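Local coordinates for protein ribose-5-phosphate isomerase RpiB (PDB 1O1X) that probably catalyses the interconversion of ribose 5-phosphate and ribulose 5-phosphate, at residues K27-N32 / I123-A128. Residues are numbered along the deposited sequence; the frame is centred on the assembly and turned at random. Where two conformers were deposited one is given.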
loop_
_atom_site.group_PDB
_atom_site.type_symbol
_atom_site.label_atom_id
_atom_site.label_comp_id
_atom_site.label_asym_id
_atom_site.label_seq_id
_atom_site.Cartn_x
_atom_site.Cartn_y
_atom_site.Cartn_z
ATOM N N LYS A 27 -0.159 -18.433 5.194
ATOM C CA LYS A 27 -1.045 -19.447 4.607
ATOM C C LYS A 27 -1.770 -20.203 5.734
ATOM O O LYS A 27 -2.947 -20.415 5.678
ATOM C CB LYS A 27 -0.251 -20.417 3.724
ATOM C CG LYS A 27 -1.105 -21.486 3.013
ATOM C CD LYS A 27 -1.200 -22.804 3.715
ATOM C CE LYS A 27 0.049 -23.655 3.462
ATOM N NZ LYS A 27 0.019 -24.906 4.291
ATOM N N GLU A 28 -1.023 -20.617 6.746
ATOM C CA GLU A 28 -1.567 -21.280 7.908
ATOM C C GLU A 28 -2.595 -20.428 8.659
ATOM O O GLU A 28 -3.656 -20.926 9.051
ATOM C CB GLU A 28 -0.421 -21.683 8.839
ATOM C CG GLU A 28 0.479 -22.787 8.260
ATOM C CD GLU A 28 -0.257 -24.117 8.145
ATOM O OE1 GLU A 28 -0.604 -24.682 9.202
ATOM O OE2 GLU A 28 -0.527 -24.575 7.002
ATOM N N LYS A 29 -2.290 -19.143 8.861
ATOM C CA LYS A 29 -3.219 -18.243 9.524
ATOM C C LYS A 29 -4.506 -18.047 8.722
ATOM O O LYS A 29 -5.580 -18.074 9.271
ATOM C CB LYS A 29 -2.535 -16.913 9.795
ATOM C CG LYS A 29 -1.462 -17.034 10.870
ATOM C CD LYS A 29 -0.716 -15.750 11.046
ATOM C CE LYS A 29 0.175 -15.831 12.291
ATOM N NZ LYS A 29 1.173 -14.720 12.267
ATOM N N VAL A 30 -4.390 -17.911 7.425
ATOM C CA VAL A 30 -5.547 -17.753 6.543
ATOM C C VAL A 30 -6.397 -19.019 6.518
ATOM O O VAL A 30 -7.624 -18.979 6.607
ATOM C CB VAL A 30 -5.117 -17.326 5.132
ATOM C CG1 VAL A 30 -6.258 -17.444 4.159
ATOM C CG2 VAL A 30 -4.604 -15.859 5.162
ATOM N N LYS A 31 -5.742 -20.158 6.404
ATOM C CA LYS A 31 -6.422 -21.441 6.498
ATOM C C LYS A 31 -7.202 -21.580 7.781
ATOM O O LYS A 31 -8.376 -21.909 7.739
ATOM C CB LYS A 31 -5.443 -22.574 6.388
ATOM C CG LYS A 31 -6.079 -23.938 6.571
ATOM C CD LYS A 31 -5.105 -25.033 6.288
ATOM C CE LYS A 31 -4.139 -25.241 7.388
ATOM N NZ LYS A 31 -3.547 -26.565 7.077
ATOM N N ASN A 32 -6.565 -21.298 8.910
ATOM C CA ASN A 32 -7.231 -21.422 10.203
ATOM C C ASN A 32 -8.363 -20.432 10.388
ATOM O O ASN A 32 -9.352 -20.735 11.004
ATOM C CB ASN A 32 -6.210 -21.299 11.302
ATOM C CG ASN A 32 -5.249 -22.479 11.335
ATOM O OD1 ASN A 32 -5.536 -23.545 10.794
ATOM N ND2 ASN A 32 -4.080 -22.274 11.943
ATOM N N ILE A 123 2.111 -8.309 3.866
ATOM C CA ILE A 123 0.936 -7.890 4.601
ATOM C C ILE A 123 0.767 -8.629 5.919
ATOM O O ILE A 123 1.232 -9.746 6.118
ATOM C CB ILE A 123 -0.396 -7.986 3.793
ATOM C CG1 ILE A 123 -0.713 -9.425 3.402
ATOM C CG2 ILE A 123 -0.380 -7.018 2.594
ATOM C CD1 ILE A 123 -2.175 -9.518 2.807
ATOM N N GLY A 124 0.035 -7.970 6.793
ATOM C CA GLY A 124 -0.354 -8.510 8.073
ATOM C C GLY A 124 -1.531 -9.436 7.930
ATOM O O GLY A 124 -2.341 -9.326 7.022
ATOM N N ALA A 125 -1.624 -10.353 8.857
ATOM C CA ALA A 125 -2.672 -11.324 8.882
ATOM C C ALA A 125 -4.059 -10.714 8.949
ATOM O O ALA A 125 -4.948 -11.133 8.214
ATOM C CB ALA A 125 -2.440 -12.225 10.031
ATOM N N GLU A 126 -4.282 -9.724 9.798
ATOM C CA GLU A 126 -5.629 -9.175 9.910
ATOM C C GLU A 126 -6.039 -8.457 8.595
ATOM O O GLU A 126 -7.179 -8.584 8.135
ATOM C CB GLU A 126 -5.763 -8.258 11.122
ATOM C CG GLU A 126 -6.960 -7.310 11.066
ATOM C CD GLU A 126 -8.092 -7.600 12.048
ATOM O OE1 GLU A 126 -8.866 -8.567 11.799
ATOM O OE2 GLU A 126 -8.263 -6.789 13.019
ATOM N N LEU A 127 -5.100 -7.774 7.955
ATOM C CA LEU A 127 -5.388 -7.220 6.627
ATOM C C LEU A 127 -5.711 -8.305 5.610
ATOM O O LEU A 127 -6.639 -8.148 4.792
ATOM C CB LEU A 127 -4.243 -6.347 6.137
ATOM C CG LEU A 127 -4.369 -5.715 4.747
ATOM C CD1 LEU A 127 -5.587 -4.828 4.714
ATOM C CD2 LEU A 127 -3.125 -4.897 4.391
ATOM N N ALA A 128 -4.922 -9.376 5.607
ATOM C CA ALA A 128 -5.183 -10.549 4.749
ATOM C C ALA A 128 -6.597 -11.088 4.965
ATOM O O ALA A 128 -7.275 -11.423 4.026
ATOM C CB ALA A 128 -4.168 -11.659 5.050
#
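V30 and K29 of the 27-32 segment meet the methyl groups of A128 and A125 at the start of the facing helix, a contact that is small, apolar and made by single carbons. CG2 of V30 lies 4.2 Å from CB of A128 on the buried side. One turn earlier on the same helix, CB of A125 is reached at 4.1 Å by CD of K29; the lysine touches through this one methylene rather than its charged end. Its CG is anti to the carbonyl carbon (chi1 -70°) and the chain beyond is extended, which brings CD alongside the A125 methyl and leaves NZ to run on to a salt bridge with E25 of the same chain and a long, weak pairing with E25 of a second subunit. The short alanine side chains are consistent with the 7.0 Å between the CA atoms of K29 and A125.

Charged interactions lie on another face of the 27-32 segment. NZ of K27 makes a hydrogen-bonded salt bridge of 2.8 Å to OE2 of E28, approaching that oxygen almost head-on, while K31 adds a longer ion pair to it. Both lysines also pair with D43, and probably offset the closeness of the two carboxylates.

G124 is the N-cap residue of helix 125-137, and its backbone hydrogen-bonds to the second subunit. L26 also packs against A125 and A128, while V30 reaches V132 and I17, so helices 24-36 and 125-137 pack together over strand 14-18, as in an alpha/beta fold with helices layered on a parallel sheet.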